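Periplasmic binding protein/LacI transcriptional regulator (Burkholderia graminis C4D1M, PDB 5HQJ) probably binds sugars as the solute-binding protein of an ABC transporter and is captured here with D-arabinose in its cleft. Local coordinates at residues V33-A38 against V63-T68; A137-T142 against L244-L249; Q262-Q267 against T299-D304. All coordinates share one frame; numbering follows the deposited sequence. Where two conformers were deposited one is given.

In the fold
Interaction 1 lies on the opposite side of the chain's centre from interactions 2 and 3. It is partly buried and belongs to the lobe with the all-parallel sheet, where two loops following strands 30-34 and 59-62 meet mainly through prolines and valines. Interactions 2 and 3 share the mixed sheet of the other lobe, strands 242-246 and 263-266 being neighbours, and their centres lie about 7 Å apart. Interaction 2 is buried helix-on-sheet packing without a hydrogen bond between its segments. Interaction 3 is partly buried and held by four backbone bonds at the sheet margin. Each sends at least one side chain to the arabinose: K36, D247 with F246, and Q267.

Interaction 1 (V33-A38 against V63-T68); sequences VIPKVA and VVPQNT. With 64K (alpha-D-arabinopyranose), chain B.
The backbones of 33-38 and 63-68 are joined by a single, nearly straight hydrogen bond, V63 N to V33 O at 3.0 Å (168° at the hydrogen); beyond I34 the first segment is loop, as is all of 63-68. V63 O, buried here, has no conventional hydrogen-bond partner; I34 CA approaches it at 3.5 Å in a CA-H...O contact, and P35 CD also lies against it. P65 points its ring at the other segment: its CD lies 3.2 Å from P35 O, its CG also meets K36 O, and its CB is 3.8 Å from V37 CG1. I34 crosses this ring at about a right angle, CG2 to P65 CG 3.9 Å. Strands 30-34 and 59-62 are adjacent and parallel, linked through helix 42-56 in a beta-alpha-beta crossover, and the loops after their C-terminal ends face the cleft in this Rossmann-like lobe of a periplasmic binding protein. Farther along, V37 packs on the second loop, CG1 3.3 Å from N67 O and CG2 against CG2 of T68. V64 sets CG1 opposite its own backbone N (chi1 -165°), which brings that methyl against A38, 3.1 Å from A38 N, with A38 CB and the P35 ring also near. A water bridges A38 N and P65 O weakly. K36 turns away from 63-68, and its chain, extended beyond CG, carries NZ to the sugar, where the hydrogen bond to O1 of the arabinose is weak at 3.2 Å; the firmer partner of NZ is N164 OD1, while K36 O is held by N93.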
loop_
_atom_site.group_PDB
_atom_site.type_symbol
_atom_site.label_atom_id
_atom_site.label_comp_id
_atom_site.label_asym_id
_atom_site.label_seq_id
_atom_site.Cartn_x
_atom_site.Cartn_y
_atom_site.Cartn_z
ATOM N N VAL A 33 14.474 7.394 3.770
ATOM C CA VAL A 33 13.152 6.816 3.577
ATOM C C VAL A 33 13.248 5.546 2.751
ATOM O O VAL A 33 13.925 5.518 1.711
ATOM C CB VAL A 33 12.203 7.818 2.911
ATOM C CG1 VAL A 33 10.806 7.249 2.872
ATOM C CG2 VAL A 33 12.184 9.126 3.668
ATOM N N ILE A 34 12.577 4.502 3.228
ATOM C CA ILE A 34 12.715 3.141 2.701
ATOM C C ILE A 34 11.379 2.630 2.226
ATOM O O ILE A 34 10.451 2.488 3.052
ATOM C CB ILE A 34 13.247 2.150 3.800
ATOM C CG1 ILE A 34 14.534 2.693 4.421
ATOM C CG2 ILE A 34 13.449 0.720 3.230
ATOM C CD1 ILE A 34 14.987 1.969 5.676
ATOM N N PRO A 35 11.250 2.360 0.920
ATOM C CA PRO A 35 10.036 1.684 0.465
ATOM C C PRO A 35 10.105 0.184 0.709
ATOM O O PRO A 35 11.139 -0.301 1.182
ATOM C CB PRO A 35 10.025 1.991 -1.037
ATOM C CG PRO A 35 11.476 1.981 -1.386
ATOM C CD PRO A 35 12.122 2.704 -0.232
ATOM N N LYS A 36 9.048 -0.532 0.353
ATOM C CA LYS A 36 9.083 -1.994 0.459
ATOM C C LYS A 36 10.083 -2.538 -0.562
ATOM O O LYS A 36 10.700 -3.578 -0.338
ATOM C CB LYS A 36 7.696 -2.606 0.232
ATOM C CG LYS A 36 6.730 -2.511 1.458
ATOM C CD LYS A 36 5.392 -3.216 1.168
ATOM C CE LYS A 36 4.379 -3.074 2.311
ATOM N NZ LYS A 36 3.190 -3.942 2.089
ATOM N N VAL A 37 10.209 -1.819 -1.680
ATOM C CA VAL A 37 11.084 -2.190 -2.800
ATOM C C VAL A 37 10.844 -1.172 -3.900
ATOM O O VAL A 37 9.911 -0.387 -3.805
ATOM C CB VAL A 37 10.796 -3.590 -3.392
ATOM C CG1 VAL A 37 11.730 -4.698 -2.827
ATOM C CG2 VAL A 37 9.294 -3.953 -3.290
ATOM N N ALA A 38 11.651 -1.212 -4.958
ATOM C CA ALA A 38 11.418 -0.362 -6.118
ATOM C C ALA A 38 10.235 -0.840 -6.928
ATOM O O ALA A 38 10.413 -1.435 -7.987
ATOM C CB ALA A 38 12.643 -0.326 -7.013
ATOM N N VAL A 63 16.320 4.790 0.043
ATOM C CA VAL A 63 17.057 3.528 0.123
ATOM C C VAL A 63 16.153 2.346 -0.208
ATOM O O VAL A 63 15.216 2.019 0.529
ATOM C CB VAL A 63 17.672 3.350 1.515
ATOM C CG1 VAL A 63 18.658 2.189 1.512
ATOM C CG2 VAL A 63 18.361 4.646 1.943
ATOM N N VAL A 64 16.458 1.678 -1.310
ATOM C CA VAL A 64 15.541 0.704 -1.867
ATOM C C VAL A 64 15.947 -0.756 -1.621
ATOM O O VAL A 64 17.050 -1.169 -1.998
ATOM C CB VAL A 64 15.404 0.899 -3.379
ATOM C CG1 VAL A 64 14.208 0.152 -3.860
ATOM C CG2 VAL A 64 15.288 2.392 -3.744
ATOM N N PRO A 65 15.052 -1.552 -1.009
ATOM C CA PRO A 65 15.310 -2.999 -0.944
ATOM C C PRO A 65 15.313 -3.668 -2.333
ATOM O O PRO A 65 14.734 -3.108 -3.260
ATOM C CB PRO A 65 14.152 -3.526 -0.088
ATOM C CG PRO A 65 13.668 -2.313 0.721
ATOM C CD PRO A 65 13.871 -1.156 -0.215
ATOM N N GLN A 66 15.942 -4.844 -2.467
ATOM C CA GLN A 66 16.018 -5.547 -3.756
ATOM C C GLN A 66 14.911 -6.588 -3.885
ATOM O O GLN A 66 14.538 -6.986 -4.997
ATOM C CB GLN A 66 17.371 -6.235 -3.931
ATOM C CG GLN A 66 18.565 -5.374 -3.574
ATOM C CD GLN A 66 18.839 -5.353 -2.084
ATOM O OE1 GLN A 66 19.316 -6.339 -1.520
ATOM N NE2 GLN A 66 18.532 -4.230 -1.432
ATOM N N ASN A 67 14.399 -7.028 -2.735
ATOM C CA ASN A 67 13.290 -7.966 -2.683
ATOM C C ASN A 67 12.478 -7.728 -1.418
ATOM O O ASN A 67 12.856 -6.910 -0.578
ATOM C CB ASN A 67 13.798 -9.405 -2.734
ATOM C CG ASN A 67 14.983 -9.637 -1.819
ATOM O OD1 ASN A 67 15.018 -9.161 -0.677
ATOM N ND2 ASN A 67 15.968 -10.377 -2.315
ATOM N N THR A 68 11.372 -8.451 -1.293
ATOM C CA THR A 68 10.383 -8.174 -0.260
ATOM C C THR A 68 10.617 -8.955 1.041
ATOM O O THR A 68 9.692 -9.085 1.843
ATOM C CB THR A 68 8.942 -8.503 -0.777
ATOM O OG1 THR A 68 8.892 -9.844 -1.289
ATOM C CG2 THR A 68 8.541 -7.570 -1.875
HETATM O O2 64K B . -0.108 0.282 0.224
HETATM C C2 64K B . 0.435 -0.764 -0.652
HETATM C C3 64K B . 0.036 -0.424 -2.052
HETATM O O3 64K B . -1.331 -0.727 -2.220
HETATM C C4 64K B . 0.785 -1.263 -3.082
HETATM O O4 64K B . 0.393 -2.648 -3.036
HETATM C C5 64K B . 2.221 -1.202 -2.820
HETATM O O5 64K B . 2.484 -1.771 -1.514
HETATM C C1 64K B . 1.932 -0.803 -0.527
HETATM O O1 64K B . 2.255 -1.239 0.736
HETATM O O HOH W 1 12.885 -4.063 -6.029
#

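Interaction 2 (A137-T142 against L244-L249). With 64K (alpha-D-arabinopyranose), chain B.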
loop_
_atom_site.group_PDB
_atom_site.type_symbol
_atom_site.label_atom_id
_atom_site.label_comp_id
_atom_site.label_asym_id
_atom_site.label_seq_id
_atom_site.Cartn_x
_atom_site.Cartn_y
_atom_site.Cartn_z
ATOM N N ALA A 137 -13.151 -2.717 4.461
ATOM C CA ALA A 137 -14.550 -2.579 4.768
ATOM C C ALA A 137 -15.310 -1.734 3.733
ATOM O O ALA A 137 -16.377 -2.097 3.305
ATOM C CB ALA A 137 -14.695 -1.967 6.196
ATOM N N THR A 138 -14.748 -0.609 3.322
ATOM C CA THR A 138 -15.355 0.222 2.308
ATOM C C THR A 138 -15.485 -0.478 0.955
ATOM O O THR A 138 -16.485 -0.362 0.293
ATOM C CB THR A 138 -14.544 1.512 2.152
ATOM O OG1 THR A 138 -14.613 2.244 3.376
ATOM C CG2 THR A 138 -15.051 2.398 1.027
HETATM N N MSE A 139 -14.459 -1.194 0.540
HETATM C CA MSE A 139 -14.536 -1.998 -0.671
HETATM C C MSE A 139 -15.653 -3.017 -0.609
HETATM O O MSE A 139 -16.391 -3.227 -1.578
HETATM C CB MSE A 139 -13.204 -2.703 -0.882
HETATM C CG MSE A 139 -12.082 -1.790 -1.299
HETATM SE SE MSE A 139 -10.491 -2.917 -1.668
HETATM C CE MSE A 139 -10.486 -3.023 -3.607
ATOM N N ALA A 140 -15.802 -3.648 0.542
ATOM C CA ALA A 140 -16.859 -4.624 0.709
ATOM C C ALA A 140 -18.252 -4.006 0.544
ATOM O O ALA A 140 -19.138 -4.622 -0.068
ATOM C CB ALA A 140 -16.736 -5.322 2.067
ATOM N N GLU A 141 -18.456 -2.815 1.114
ATOM C CA GLU A 141 -19.747 -2.140 0.957
ATOM C C GLU A 141 -19.972 -1.775 -0.499
ATOM O O GLU A 141 -21.073 -1.952 -1.038
ATOM C CB GLU A 141 -19.810 -0.889 1.822
ATOM C CG GLU A 141 -19.632 -1.170 3.281
ATOM C CD GLU A 141 -19.187 0.041 4.094
ATOM O OE1 GLU A 141 -19.035 -0.103 5.325
ATOM O OE2 GLU A 141 -18.975 1.126 3.513
ATOM N N THR A 142 -18.938 -1.244 -1.141
ATOM C CA THR A 142 -19.034 -0.885 -2.533
ATOM C C THR A 142 -19.432 -2.112 -3.371
ATOM O O THR A 142 -20.343 -2.087 -4.224
ATOM C CB THR A 142 -17.716 -0.301 -3.043
ATOM O OG1 THR A 142 -17.365 0.919 -2.334
ATOM C CG2 THR A 142 -17.833 -0.021 -4.536
ATOM N N LEU A 244 -12.889 -4.086 -8.334
ATOM C CA LEU A 244 -12.422 -3.007 -7.468
ATOM C C LEU A 244 -10.940 -3.213 -7.196
ATOM O O LEU A 244 -10.513 -4.322 -6.858
ATOM C CB LEU A 244 -13.208 -2.977 -6.153
ATOM C CG LEU A 244 -14.721 -2.833 -6.260
ATOM C CD1 LEU A 244 -15.404 -2.801 -4.860
ATOM C CD2 LEU A 244 -15.076 -1.527 -6.999
ATOM N N ALA A 245 -10.148 -2.168 -7.362
ATOM C CA ALA A 245 -8.717 -2.315 -7.302
ATOM C C ALA A 245 -8.146 -1.241 -6.400
ATOM O O ALA A 245 -8.850 -0.340 -6.025
ATOM C CB ALA A 245 -8.101 -2.225 -8.702
ATOM N N PHE A 246 -6.874 -1.390 -6.074
ATOM C CA PHE A 246 -6.132 -0.463 -5.228
ATOM C C PHE A 246 -5.093 0.319 -6.025
ATOM O O PHE A 246 -4.459 -0.196 -6.962
ATOM C CB PHE A 246 -5.450 -1.232 -4.083
ATOM C CG PHE A 246 -5.859 -0.784 -2.712
ATOM C CD1 PHE A 246 -5.101 0.131 -2.020
ATOM C CD2 PHE A 246 -7.007 -1.267 -2.102
ATOM C CE1 PHE A 246 -5.490 0.550 -0.764
ATOM C CE2 PHE A 246 -7.381 -0.855 -0.833
ATOM C CZ PHE A 246 -6.626 0.053 -0.178
ATOM N N ASP A 247 -4.967 1.591 -5.644
ATOM C CA ASP A 247 -3.935 2.528 -6.109
ATOM C C ASP A 247 -4.265 3.036 -7.504
ATOM O O ASP A 247 -5.288 2.663 -8.089
ATOM C CB ASP A 247 -2.563 1.885 -6.028
ATOM C CG ASP A 247 -2.222 1.413 -4.611
ATOM O OD1 ASP A 247 -2.589 2.105 -3.611
ATOM O OD2 ASP A 247 -1.609 0.334 -4.457
ATOM N N ASP A 248 -3.469 3.982 -7.990
ATOM C CA ASP A 248 -3.809 4.697 -9.230
ATOM C C ASP A 248 -2.662 4.651 -10.231
ATOM O O ASP A 248 -2.447 5.610 -10.969
ATOM C CB ASP A 248 -4.196 6.169 -8.952
ATOM C CG ASP A 248 -2.988 7.061 -8.688
ATOM O OD1 ASP A 248 -2.024 6.529 -8.107
ATOM O OD2 ASP A 248 -3.016 8.266 -9.044
ATOM N N LEU A 249 -1.947 3.529 -10.256
ATOM C CA LEU A 249 -0.980 3.232 -11.325
ATOM C C LEU A 249 -1.572 3.477 -12.698
ATOM O O LEU A 249 -2.746 3.202 -12.901
ATOM C CB LEU A 249 -0.554 1.775 -11.275
ATOM C CG LEU A 249 0.609 1.318 -10.424
ATOM C CD1 LEU A 249 0.369 1.653 -8.966
ATOM C CD2 LEU A 249 0.749 -0.184 -10.667
HETATM O O2 64K B . -0.108 0.282 0.224
HETATM C C2 64K B . 0.435 -0.764 -0.652
HETATM C C3 64K B . 0.036 -0.424 -2.052
HETATM O O3 64K B . -1.331 -0.727 -2.220
HETATM C C4 64K B . 0.785 -1.263 -3.082
HETATM O O4 64K B . 0.393 -2.648 -3.036
HETATM C C5 64K B . 2.221 -1.202 -2.820
HETATM O O5 64K B . 2.484 -1.771 -1.514
HETATM C C1 64K B . 1.932 -0.803 -0.527
HETATM O O1 64K B . 2.255 -1.239 0.736
#
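M139, a selenomethionine of helix 132-146, meets F246 edge-on: its selenium lies in the plane of the ring, 3.8 Å from F246 CE2 and 5.0 Å from the ring centroid, 85° off the normal, a Met-aromatic contact. Its chain runs straight from CB to SE and then bends (chi3 101°), so that CE swings over the strand backbone and reaches L244 CB at 3.7 Å. L244 answers from the strand side. One branch, CD1, touches M139 O on the helix backbone at 3.5 Å and the methyl CG2 of T142, about one helical turn on, at 3.7 Å; CD2 also leans on that methyl, the two side chains meeting at a slant. F246 thus meets the selenium and L244 the terminal methyl, with the helix nearly antiparallel to the strand (159°) and the axes 10.0 Å apart. No hydrogen bond joins the two segments. M265 of the adjoining strand packs on both M139 and F246, and the guanidinium of R168 makes a cation-pi contact with the F246 ring. Just past the strand, D247 takes a very short hydrogen bond from O3 of the arabinose, 2.5 Å to its OD2, while its OD1 accepts from Q267 NE2. A helix laid on a sheet whose strand ends deliver an aromatic and an acidic residue to a sugar is characteristic of the ligand cleft of periplasmic sugar-binding proteins.

Interaction 3 (Q262-Q267 against T299-D304). With 64K (alpha-D-arabinopyranose), chain B.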
loop_
_atom_site.group_PDB
_atom_site.type_symbol
_atom_site.label_atom_id
_atom_site.label_comp_id
_atom_site.label_asym_id
_atom_site.label_seq_id
_atom_site.Cartn_x
_atom_site.Cartn_y
_atom_site.Cartn_z
ATOM N N GLN A 262 -14.006 -1.049 -12.319
ATOM C CA GLN A 262 -15.202 -0.250 -11.994
ATOM C C GLN A 262 -14.973 0.758 -10.883
ATOM O O GLN A 262 -15.661 1.768 -10.804
ATOM C CB GLN A 262 -16.362 -1.175 -11.619
ATOM C CG GLN A 262 -17.048 -1.863 -12.794
ATOM C CD GLN A 262 -16.105 -2.706 -13.616
ATOM O OE1 GLN A 262 -15.431 -3.595 -13.099
ATOM N NE2 GLN A 262 -16.012 -2.400 -14.895
ATOM N N GLY A 263 -14.004 0.493 -10.021
ATOM C CA GLY A 263 -13.720 1.400 -8.923
ATOM C C GLY A 263 -12.329 1.175 -8.408
ATOM O O GLY A 263 -11.822 0.040 -8.478
ATOM N N ILE A 264 -11.687 2.218 -7.906
ATOM C CA ILE A 264 -10.456 1.994 -7.202
ATOM C C ILE A 264 -10.452 2.701 -5.841
ATOM O O ILE A 264 -11.343 3.500 -5.477
ATOM C CB ILE A 264 -9.244 2.410 -8.039
ATOM C CG1 ILE A 264 -9.318 3.903 -8.384
ATOM C CG2 ILE A 264 -9.148 1.562 -9.304
ATOM C CD1 ILE A 264 -8.200 4.426 -9.284
HETATM N N MSE A 265 -9.455 2.331 -5.067
HETATM C CA MSE A 265 -9.175 2.963 -3.782
HETATM C C MSE A 265 -7.812 3.629 -3.884
HETATM O O MSE A 265 -6.823 2.908 -4.058
HETATM C CB MSE A 265 -9.194 1.940 -2.633
HETATM C CG MSE A 265 -10.463 1.120 -2.536
HETATM SE SE MSE A 265 -11.910 2.241 -1.881
HETATM C CE MSE A 265 -11.411 2.375 -0.008
ATOM N N VAL A 266 -7.764 4.971 -3.785
ATOM C CA VAL A 266 -6.528 5.714 -3.926
ATOM C C VAL A 266 -6.116 6.216 -2.564
ATOM O O VAL A 266 -6.857 6.944 -1.935
ATOM C CB VAL A 266 -6.653 6.855 -4.920
ATOM C CG1 VAL A 266 -5.286 7.526 -5.116
ATOM C CG2 VAL A 266 -7.210 6.328 -6.256
ATOM N N GLN A 267 -4.940 5.795 -2.119
ATOM C CA GLN A 267 -4.360 6.218 -0.855
ATOM C C GLN A 267 -3.739 7.612 -1.086
ATOM O O GLN A 267 -3.971 8.197 -2.131
ATOM C CB GLN A 267 -3.329 5.197 -0.374
ATOM C CG GLN A 267 -3.803 3.764 -0.366
ATOM C CD GLN A 267 -2.708 2.890 0.149
ATOM O OE1 GLN A 267 -2.352 2.956 1.313
ATOM N NE2 GLN A 267 -2.140 2.059 -0.736
ATOM N N THR A 299 -9.435 7.711 -1.095
ATOM C CA THR A 299 -10.495 8.256 -1.930
ATOM C C THR A 299 -11.061 7.104 -2.784
ATOM O O THR A 299 -10.299 6.385 -3.436
ATOM C CB THR A 299 -10.007 9.403 -2.857
ATOM O OG1 THR A 299 -9.340 10.416 -2.093
ATOM C CG2 THR A 299 -11.184 10.022 -3.603
ATOM N N VAL A 300 -12.376 6.916 -2.738
ATOM C CA VAL A 300 -13.056 5.991 -3.647
ATOM C C VAL A 300 -13.169 6.665 -5.022
ATOM O O VAL A 300 -13.847 7.703 -5.167
ATOM C CB VAL A 300 -14.478 5.614 -3.149
ATOM C CG1 VAL A 300 -15.168 4.646 -4.129
ATOM C CG2 VAL A 300 -14.433 5.040 -1.713
ATOM N N VAL A 301 -12.502 6.102 -6.032
ATOM C CA VAL A 301 -12.419 6.735 -7.347
ATOM C C VAL A 301 -13.067 5.849 -8.378
ATOM O O VAL A 301 -12.789 4.644 -8.464
ATOM C CB VAL A 301 -10.977 7.027 -7.739
ATOM C CG1 VAL A 301 -10.898 7.585 -9.169
ATOM C CG2 VAL A 301 -10.373 8.050 -6.743
ATOM N N THR A 302 -13.940 6.471 -9.148
ATOM C CA THR A 302 -14.557 5.853 -10.310
ATOM C C THR A 302 -14.217 6.678 -11.533
ATOM O O THR A 302 -13.537 7.697 -11.434
ATOM C CB THR A 302 -16.085 5.760 -10.187
ATOM O OG1 THR A 302 -16.669 7.060 -10.371
ATOM C CG2 THR A 302 -16.516 5.166 -8.842
ATOM N N LYS A 303 -14.722 6.247 -12.682
ATOM C CA LYS A 303 -14.545 6.989 -13.928
ATOM C C LYS A 303 -14.960 8.453 -13.751
ATOM O O LYS A 303 -14.379 9.352 -14.379
ATOM C CB LYS A 303 -15.357 6.327 -15.055
ATOM C CG LYS A 303 -14.866 6.653 -16.446
ATOM C CD LYS A 303 -15.443 5.704 -17.486
ATOM C CE LYS A 303 -14.597 5.712 -18.744
ATOM N NZ LYS A 303 -14.456 7.042 -19.399
ATOM N N ASP A 304 -15.920 8.702 -12.871
ATOM C CA ASP A 304 -16.538 10.035 -12.785
ATOM C C ASP A 304 -15.684 11.033 -12.051
ATOM O O ASP A 304 -15.777 12.234 -12.323
ATOM C CB ASP A 304 -17.902 9.960 -12.092
ATOM C CG ASP A 304 -18.912 9.155 -12.875
ATOM O OD1 ASP A 304 -18.681 8.936 -14.082
ATOM O OD2 ASP A 304 -19.931 8.739 -12.285
HETATM O O2 64K B . -0.108 0.282 0.224
HETATM C C2 64K B . 0.435 -0.764 -0.652
HETATM C C3 64K B . 0.036 -0.424 -2.052
HETATM O O3 64K B . -1.331 -0.727 -2.220
HETATM C C4 64K B . 0.785 -1.263 -3.082
HETATM O O4 64K B . 0.393 -2.648 -3.036
HETATM C C5 64K B . 2.221 -1.202 -2.820
HETATM O O5 64K B . 2.484 -1.771 -1.514
HETATM C C1 64K B . 1.932 -0.803 -0.527
HETATM O O1 64K B . 2.255 -1.239 0.736
HETATM O O HOH W 2 -15.909 3.693 -13.095
HETATM O O HOH W 3 -6.814 9.905 -2.241
#
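In V266 and V301, CG1 lies anti to the backbone N (chi1 -175° and 175°), which leaves CG2 anti to the carbonyl carbon; the two CG2 methyls meet at 3.6 Å although the residues are diagonal neighbours across the strands. M265, a selenomethionine, is bent at chi2, which brings its selenium 3.8 Å from V300 CG2, on the other face of the sheet. Four backbone hydrogen bonds zip the segments together as antiparallel strands. I264 pairs with V301, I264 N lying 2.7 Å from V301 O, and V266 pairs with T299; M265 and V300 form the non-hydrogen-bonded pair between them. At the far end the chains diverge, and a water accepts from K303 N at 2.8 Å and donates to Q262 O. There T302 OG1 accepts a hydrogen bond from D304 N (3.1 Å), an ST turn. I264 and V301 rest on L256 of helix 250-258, whereas M265 and V300 touch T138 of helix 132-146, so this part of the sheet has helices on both faces. Q267, its chain extended beyond CG, gives a straight hydrogen bond from NE2 to O2 of the arabinose, 2.9 Å and 174° at the hydrogen; T130 holds its OE1. Strand 299-301 is thus the antiparallel margin of an otherwise parallel sheet in an alpha/beta lobe, with the sugar bound beyond the C-terminal end of its neighbour.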